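Long-range contacts in polysaccharide Lyase Family 6 (PDB 6QPS), which probably cleaves alginate by beta-elimination, acting on mannuronic acid-rich chains as a calcium-binding family 6 polysaccharide lyase of a human gut bacterium: residues A109-H114 with G152-V157; I137-D142 with F171-V176. All coordinates share one frame; numbering follows the deposited sequence.

Contact 1: residues A109-H114 with G152-V157; sequences AWAIGH and GDEYWV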
# COMPACT_ATOMS: atom_id res chain seq x y z
N ALA A 109 -4.39 17.52 -12.94
CA ALA A 109 -4.31 18.47 -11.83
C ALA A 109 -3.00 18.20 -11.10
O ALA A 109 -2.35 17.18 -11.32
CB ALA A 109 -5.47 18.24 -10.86
N TRP A 110 -2.58 19.14 -10.25
CA TRP A 110 -1.35 18.93 -9.49
C TRP A 110 -1.32 19.85 -8.28
O TRP A 110 -2.04 20.85 -8.20
CB TRP A 110 -0.10 19.17 -10.35
CG TRP A 110 0.00 20.56 -10.91
CD1 TRP A 110 0.56 21.64 -10.30
CD2 TRP A 110 -0.46 21.02 -12.19
NE1 TRP A 110 0.47 22.74 -11.11
CE2 TRP A 110 -0.15 22.39 -12.28
CE3 TRP A 110 -1.09 20.39 -13.26
CZ2 TRP A 110 -0.45 23.16 -13.40
CZ3 TRP A 110 -1.40 21.16 -14.38
CH2 TRP A 110 -1.08 22.52 -14.44
N ALA A 111 -0.44 19.50 -7.34
CA ALA A 111 -0.35 20.23 -6.08
C ALA A 111 0.32 21.58 -6.26
O ALA A 111 1.36 21.71 -6.92
CB ALA A 111 0.47 19.43 -5.08
N ILE A 112 -0.27 22.60 -5.63
CA ILE A 112 0.38 23.91 -5.55
C ILE A 112 1.71 23.79 -4.82
O ILE A 112 2.74 24.27 -5.29
CB ILE A 112 -0.56 24.95 -4.92
CG1 ILE A 112 -1.63 25.34 -5.96
CG2 ILE A 112 0.25 26.20 -4.50
CD1 ILE A 112 -2.72 26.24 -5.40
N GLY A 113 1.70 23.13 -3.67
CA GLY A 113 2.93 22.84 -2.96
C GLY A 113 3.20 21.34 -2.89
O GLY A 113 3.40 20.69 -3.91
N HIS A 114 3.22 20.79 -1.67
CA HIS A 114 3.62 19.40 -1.45
C HIS A 114 2.46 18.43 -1.54
O HIS A 114 2.69 17.27 -1.88
CB HIS A 114 4.25 19.28 -0.05
CG HIS A 114 4.91 17.95 0.22
ND1 HIS A 114 4.23 16.88 0.76
CD2 HIS A 114 6.18 17.54 0.03
CE1 HIS A 114 5.06 15.85 0.87
NE2 HIS A 114 6.25 16.23 0.45
N GLY A 152 11.64 17.50 -7.62
CA GLY A 152 10.32 17.91 -7.16
C GLY A 152 9.58 16.77 -6.51
O GLY A 152 9.75 15.61 -6.87
N ASP A 153 8.74 17.11 -5.54
CA ASP A 153 8.04 16.13 -4.72
C ASP A 153 6.61 16.60 -4.51
O ASP A 153 6.39 17.75 -4.10
CB ASP A 153 8.74 16.05 -3.37
CG ASP A 153 8.78 14.66 -2.80
OD1 ASP A 153 8.31 13.72 -3.46
OD2 ASP A 153 9.31 14.52 -1.68
N GLU A 154 5.66 15.72 -4.76
CA GLU A 154 4.27 16.04 -4.44
C GLU A 154 3.53 14.75 -4.11
O GLU A 154 3.79 13.70 -4.72
CB GLU A 154 3.53 16.82 -5.55
CG GLU A 154 3.45 16.12 -6.89
CD GLU A 154 2.97 17.01 -8.04
OE1 GLU A 154 2.64 18.21 -7.81
OE2 GLU A 154 2.92 16.50 -9.18
N TYR A 155 2.65 14.80 -3.11
CA TYR A 155 1.90 13.64 -2.66
C TYR A 155 0.45 13.79 -3.10
O TYR A 155 -0.14 14.86 -2.91
CB TYR A 155 1.94 13.51 -1.13
CG TYR A 155 3.25 13.11 -0.48
CD1 TYR A 155 4.46 13.15 -1.16
CD2 TYR A 155 3.27 12.69 0.84
CE1 TYR A 155 5.65 12.76 -0.54
CE2 TYR A 155 4.42 12.32 1.46
CZ TYR A 155 5.63 12.37 0.80
OH TYR A 155 6.80 12.02 1.44
N TRP A 156 -0.16 12.73 -3.62
CA TRP A 156 -1.52 12.86 -4.15
C TRP A 156 -2.58 12.96 -3.04
O TRP A 156 -3.36 13.91 -3.01
CB TRP A 156 -1.83 11.74 -5.15
CG TRP A 156 -1.25 12.02 -6.53
CD1 TRP A 156 -0.54 13.13 -6.92
CD2 TRP A 156 -1.33 11.17 -7.69
NE1 TRP A 156 -0.16 13.01 -8.23
CE2 TRP A 156 -0.66 11.83 -8.73
CE3 TRP A 156 -1.90 9.92 -7.93
CZ2 TRP A 156 -0.56 11.29 -10.00
CZ3 TRP A 156 -1.82 9.40 -9.22
CH2 TRP A 156 -1.15 10.07 -10.22
N VAL A 157 -2.60 11.99 -2.13
CA VAL A 157 -3.59 11.91 -1.06
C VAL A 157 -2.89 11.73 0.28
O VAL A 157 -2.06 10.82 0.45
CB VAL A 157 -4.59 10.76 -1.29
CG1 VAL A 157 -5.64 10.73 -0.18
CG2 VAL A 157 -5.24 10.88 -2.65
O HOH W 1 8.39 14.39 0.83
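Asp-153 meets His-114 through a shared water: water 1 donates to Asp-153 OD2 and lies at the edge of the imidazole, 2.8 Å from His-114 NE2. The acid and ring are not in direct polar contact, since Asp-153 OD2 stays 4.1 Å from His-114 NE2. At Glu-154 the side chain leaves on the other side of the segment. Its CG stands between the backbone N and the carbonyl carbon (chi1 60°), and the extended chain beyond runs past the methyl of Ala-111, whose CB is 4.0 Å from Glu-154 CB. Glu-154 OE1 then accepts a weak bond from Ala-111 N at 3.4 Å, while its strong partner is Lys-145; OE2 takes the backbone N-H of Asp-142. Glu-154 CA also offers a C-H to His-114 O. That same oxygen accepts the backbone bond from Tyr-155 N at 2.8 Å, joining the loop after strand 99-111 to the start of strand 155-159 in the parallel beta-helix. The imidazole turns an edge to one face of the Tyr-155 ring, an edge-to-face pair with planes 54° apart. His-114 CE1 does the touching, 3.2 Å above the plane and over the centre of the phenol. Tyr-155 OH is the third partner of water 1 and is also bonded to Arg-216. The chemistry thus divides in two: the buried Glu-154 carboxylate is met by the Lys-145 ammonium, the Asp-142 N-H and, weakly, that of Ala-111, whereas the imidazole points CE1 at the phenol face and a single water links imidazole, carboxylate and hydroxyl, about 10 Å from tyrosine side chain to calcium ion.

Contact 2: residues I137-D142 with F171-V176; sequences IDECND and FANKRV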
# COMPACT_ATOMS: atom_id res chain seq x y z
N ILE A 137 -7.64 9.50 -9.92
CA ILE A 137 -6.51 10.43 -10.03
C ILE A 137 -5.57 9.84 -11.09
O ILE A 137 -4.98 8.77 -10.89
CB ILE A 137 -5.78 10.62 -8.70
CG1 ILE A 137 -6.73 11.08 -7.59
CG2 ILE A 137 -4.64 11.65 -8.88
CD1 ILE A 137 -6.05 11.32 -6.22
N ASP A 138 -5.44 10.54 -12.22
CA ASP A 138 -4.65 10.05 -13.36
C ASP A 138 -3.83 11.21 -13.91
O ASP A 138 -4.36 12.31 -14.12
CB ASP A 138 -5.58 9.49 -14.46
CG ASP A 138 -4.81 8.84 -15.61
OD1 ASP A 138 -3.69 8.36 -15.43
OD2 ASP A 138 -5.33 8.83 -16.75
N GLU A 139 -2.53 10.97 -14.12
CA GLU A 139 -1.64 11.94 -14.79
C GLU A 139 -1.59 13.28 -14.05
O GLU A 139 -1.45 14.34 -14.68
CB GLU A 139 -2.04 12.16 -16.25
CG GLU A 139 -2.03 10.92 -17.13
CD GLU A 139 -0.63 10.48 -17.54
OE1 GLU A 139 0.36 11.13 -17.16
OE2 GLU A 139 -0.53 9.46 -18.28
N CYS A 140 -1.68 13.27 -12.72
CA CYS A 140 -1.76 14.52 -11.95
C CYS A 140 -0.36 14.96 -11.53
O CYS A 140 0.03 14.95 -10.35
CB CYS A 140 -2.71 14.34 -10.76
SG CYS A 140 -4.47 14.46 -11.22
N ASN A 141 0.40 15.40 -12.54
CA ASN A 141 1.82 15.72 -12.40
C ASN A 141 2.07 17.19 -12.71
O ASN A 141 1.72 17.67 -13.79
CB ASN A 141 2.62 14.81 -13.35
CG ASN A 141 2.40 13.33 -13.06
OD1 ASN A 141 2.66 12.87 -11.94
ND2 ASN A 141 1.92 12.59 -14.03
N ASP A 142 2.70 17.90 -11.76
CA ASP A 142 3.02 19.31 -11.93
C ASP A 142 3.99 19.48 -13.08
O ASP A 142 5.10 18.93 -13.03
CB ASP A 142 3.67 19.82 -10.64
CG ASP A 142 3.91 21.32 -10.63
OD1 ASP A 142 3.81 21.96 -11.70
OD2 ASP A 142 4.20 21.85 -9.53
N PHE A 171 -5.94 5.04 -9.23
CA PHE A 171 -4.83 5.99 -9.13
C PHE A 171 -3.72 5.50 -10.04
O PHE A 171 -3.19 4.41 -9.81
CB PHE A 171 -4.28 6.07 -7.71
CG PHE A 171 -5.30 6.35 -6.63
CD1 PHE A 171 -5.77 5.33 -5.82
CD2 PHE A 171 -5.73 7.63 -6.38
CE1 PHE A 171 -6.67 5.60 -4.80
CE2 PHE A 171 -6.65 7.90 -5.36
CZ PHE A 171 -7.09 6.87 -4.56
N ALA A 172 -3.34 6.28 -11.05
CA ALA A 172 -2.34 5.79 -11.99
C ALA A 172 -1.53 6.91 -12.63
O ALA A 172 -1.95 8.07 -12.70
CB ALA A 172 -2.97 4.94 -13.10
N ASN A 173 -0.36 6.53 -13.13
CA ASN A 173 0.50 7.38 -13.96
C ASN A 173 1.06 8.59 -13.22
O ASN A 173 1.15 9.69 -13.78
CB ASN A 173 -0.20 7.75 -15.26
CG ASN A 173 -0.63 6.51 -16.03
OD1 ASN A 173 0.21 5.68 -16.36
ND2 ASN A 173 -1.92 6.33 -16.23
N LYS A 174 1.46 8.37 -11.97
CA LYS A 174 2.27 9.35 -11.26
C LYS A 174 3.70 9.31 -11.81
O LYS A 174 4.29 8.23 -11.91
CB LYS A 174 2.23 9.10 -9.75
CG LYS A 174 2.76 10.33 -8.98
CD LYS A 174 2.64 10.14 -7.45
CE LYS A 174 2.76 11.42 -6.65
NZ LYS A 174 3.88 12.28 -7.16
N ARG A 175 4.22 10.48 -12.21
CA ARG A 175 5.51 10.60 -12.89
C ARG A 175 6.50 11.48 -12.16
O ARG A 175 7.67 11.54 -12.57
CB ARG A 175 5.31 11.12 -14.33
CG ARG A 175 4.34 10.26 -15.17
CD ARG A 175 4.11 10.82 -16.59
NE ARG A 175 3.03 10.10 -17.28
CZ ARG A 175 3.20 8.94 -17.92
NH1 ARG A 175 4.40 8.37 -17.99
NH2 ARG A 175 2.17 8.37 -18.52
N VAL A 176 6.08 12.17 -11.11
CA VAL A 176 6.94 12.98 -10.25
C VAL A 176 7.12 12.23 -8.95
O VAL A 176 6.25 11.46 -8.53
CB VAL A 176 6.27 14.35 -10.04
CG1 VAL A 176 6.99 15.18 -9.00
CG2 VAL A 176 6.17 15.11 -11.39
O HOH W 2 2.84 13.79 -9.29
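Asn-141 reaches from one turn of the chain across to the next, Asn-173 to Val-176. Its CB rests 4.1 Å from Val-176 CG2. With CG beside the backbone N (chi1 -59°), the amide is carried over the backbone of Arg-175, its plane turned 70° from the Arg-175 guanidinium. Asn-141 OD1 takes the Arg-175 N-H at 2.9 Å, although the donor sits well above the carbonyl plane. Water 2 lies between OD1 and Lys-174 NZ, an ammonium that also binds Val-176 O and, outside the two segments, Glu-154 O. At the other tip Asn-141 ND2 gives a straight, in-plane bond to Asn-173 O at 3.0 Å and lies 3.5 Å from Arg-175 CG. Both ends of the amide thus bond to backbone groups of the neighbouring turn, which fixes its rotation. On the outer side Glu-139 bends at chi2 to present both oxygens, through their syn lone pairs, to Arg-175. Arg-175 NE meets Glu-139 OE1 and Arg-175 NH2 meets Glu-139 OE2, each at 2.9 Å, with carboxylate and guanidinium nearly coplanar. Next to this salt bridge, Asn-173 ND2 donates to Asp-138 OD1 at 2.8 Å. Where the strands are still paired, Ile-137 CD1 touches the Phe-171 ring at its edge, 3.6 Å from Phe-171 CE2. Two parallel strands in register, each leaving into a turn through a residue of left-handed conformation, Glu-139 and Asn-173, are what successive coils of a parallel beta-helix give, the fold of the chondroitinase B family.

How the contacts relate
From the N terminus the chain enters 109-114 at the end of strand 99-111, runs through 137-142, and closes the first loop when 152-157 returns to contact 1. It has by then already begun the second loop, which closes at 171-176 in contact 2, so the two cross and neither encloses the other. Strand 131-138 pairs with strand 99-111 as well as with strand 170-172, while strand 155-159 lies beside strand 115-118: the contacts join successive coils of the beta-helix on different faces. Their centres are 10 Å apart, and Trp-156 NE1 probably bonds to Cys-140 O, 2.9 Å away, tying the turn of one to the corner of the other.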